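Side-chain contact in MccF (PDB 4IIY), which confers self-immunity to the antibiotic microcin C7, probably as a serine carboxypeptidase-like hydrolase of the peptidase S66 family: residues F172-H175 with P176-D180. The protein carries 1 engineered substitution. Residues are numbered along the deposited sequence; the frame is centred on the assembly and turned at random.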
loop_
_atom_site.group_PDB
_atom_site.type_symbol
_atom_site.label_atom_id
_atom_site.label_comp_id
_atom_site.label_asym_id
_atom_site.label_seq_id
_atom_site.Cartn_x
_atom_site.Cartn_y
_atom_site.Cartn_z
ATOM N N PHE B 172 -10.918 10.505 -21.508
ATOM C CA PHE B 172 -11.553 11.231 -22.605
ATOM C C PHE B 172 -10.752 12.435 -23.092
ATOM O O PHE B 172 -11.087 13.005 -24.121
ATOM C CB PHE B 172 -13.013 11.580 -22.285
ATOM C CG PHE B 172 -13.906 10.374 -22.236
ATOM C CD1 PHE B 172 -13.989 9.529 -23.327
ATOM C CD2 PHE B 172 -14.633 10.061 -21.098
ATOM C CE1 PHE B 172 -14.796 8.392 -23.288
ATOM C CE2 PHE B 172 -15.444 8.944 -21.063
ATOM C CZ PHE B 172 -15.521 8.111 -22.157
ATOM N N GLY B 173 -9.690 12.797 -22.372
ATOM C CA GLY B 173 -8.748 13.791 -22.854
ATOM C C GLY B 173 -7.600 13.203 -23.667
ATOM O O GLY B 173 -6.747 13.936 -24.168
ATOM N N GLU B 174 -7.569 11.879 -23.794
ATOM C CA GLU B 174 -6.611 11.198 -24.660
ATOM C C GLU B 174 -6.805 11.637 -26.115
ATOM O O GLU B 174 -7.938 11.749 -26.597
ATOM C CB GLU B 174 -6.798 9.681 -24.518
ATOM C CG GLU B 174 -5.962 8.795 -25.450
ATOM C CD GLU B 174 -4.465 8.813 -25.154
ATOM O OE1 GLU B 174 -4.023 9.516 -24.219
ATOM O OE2 GLU B 174 -3.724 8.092 -25.862
ATOM N N HIS B 175 -5.701 11.888 -26.820
ATOM C CA HIS B 175 -5.789 12.224 -28.242
ATOM C C HIS B 175 -6.274 11.025 -29.063
ATOM O O HIS B 175 -6.047 9.874 -28.690
ATOM C CB HIS B 175 -4.429 12.685 -28.779
ATOM C CG HIS B 175 -4.013 14.046 -28.310
ATOM N ND1 HIS B 175 -4.296 15.194 -29.020
ATOM C CD2 HIS B 175 -3.317 14.441 -27.218
ATOM C CE1 HIS B 175 -3.804 16.238 -28.375
ATOM N NE2 HIS B 175 -3.197 15.807 -27.283
ATOM N N PRO B 176 -6.939 11.286 -30.200
ATOM C CA PRO B 176 -7.164 10.211 -31.174
ATOM C C PRO B 176 -5.819 9.594 -31.524
ATOM O O PRO B 176 -4.808 10.287 -31.442
ATOM C CB PRO B 176 -7.745 10.952 -32.378
ATOM C CG PRO B 176 -8.407 12.151 -31.787
ATOM C CD PRO B 176 -7.529 12.563 -30.635
ATOM N N PRO B 177 -5.792 8.318 -31.928
ATOM C CA PRO B 177 -6.954 7.484 -32.253
ATOM C C PRO B 177 -7.542 6.714 -31.074
ATOM O O PRO B 177 -8.677 6.250 -31.151
ATOM C CB PRO B 177 -6.376 6.487 -33.263
ATOM C CG PRO B 177 -4.962 6.327 -32.834
ATOM C CD PRO B 177 -4.524 7.678 -32.327
ATOM N N LEU B 178 -6.793 6.583 -29.991
ATOM C CA LEU B 178 -7.182 5.632 -28.959
ATOM C C LEU B 178 -8.448 6.034 -28.208
ATOM O O LEU B 178 -9.198 5.170 -27.752
ATOM C CB LEU B 178 -6.014 5.347 -28.010
ATOM C CG LEU B 178 -4.769 4.807 -28.726
ATOM C CD1 LEU B 178 -3.644 4.514 -27.732
ATOM C CD2 LEU B 178 -5.108 3.566 -29.534
ATOM N N VAL B 179 -8.704 7.333 -28.090
ATOM C CA VAL B 179 -9.873 7.783 -27.343
ATOM C C VAL B 179 -11.164 7.267 -27.967
ATOM O O VAL B 179 -12.134 7.025 -27.263
ATOM C CB VAL B 179 -9.902 9.321 -27.186
ATOM C CG1 VAL B 179 -10.104 10.027 -28.532
ATOM C CG2 VAL B 179 -10.974 9.740 -26.195
ATOM N N ASP B 180 -11.177 7.083 -29.284
ATOM C CA ASP B 180 -12.390 6.626 -29.956
ATOM C C ASP B 180 -12.740 5.195 -29.565
ATOM O O ASP B 180 -13.915 4.840 -29.464
ATOM C CB ASP B 180 -12.246 6.782 -31.471
ATOM C CG ASP B 180 -12.010 8.226 -31.875
ATOM O OD1 ASP B 180 -12.758 9.098 -31.385
ATOM O OD2 ASP B 180 -11.068 8.487 -32.659
#
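Val-179 packs against the carbonyl of Glu-174, its three side-chain carbons gathered round the oxygen. CB comes to 3.2 Å from Glu-174 O and CG1 to 3.4 Å from the same oxygen, a contact of van der Waals kind; no hydrogen bond joins 172-175 to 176-180. CG2 of Val-179, anti to its own backbone nitrogen while CG1 lies between nitrogen and carbonyl carbon (chi1 67°), reaches the ring edge of Phe-172, near the ring plane and 4.2 Å from CD1. The two side chains meet at about a right angle. Beyond them, Phe-186 stacks edge-to-face with Phe-172, and Phe-69 of helix 60-72 packs on Val-179. Were Val-179 shortened to an alanine, CB would still touch Glu-174 O, but losing CG1 and CG2 would probably thin the packing round that oxygen and take the aliphatic neighbour from the Phe-172 edge.

The turn links helix 168-172 to helix 178-191. Pro-176 and Pro-177 shape its second half, joined by a cis peptide bond that bends the chain sharply just ahead of the new helix. Asp-180 N then donates to Pro-177 O at 3.2 Å. Pro-176 begins this bend directly after His-175.

The Glu-174 side chain runs alongside Leu-178, both pointing the same way. Bent at chi2 (69°), the glutamate chain brings OE2 to 4.0 Å from Leu-178 CD1, a plain apolar-to-oxygen contact. Its polar grip lies elsewhere: OE2 forms a salt bridge with Lys-222 and OE1 another with Arg-62. This buried carboxylate is probably ionised between the two cations, which probably limit its rotation. The side chain of Glu-174 lies about 8 Å from the bound glutamyl sulfamoyl inosine.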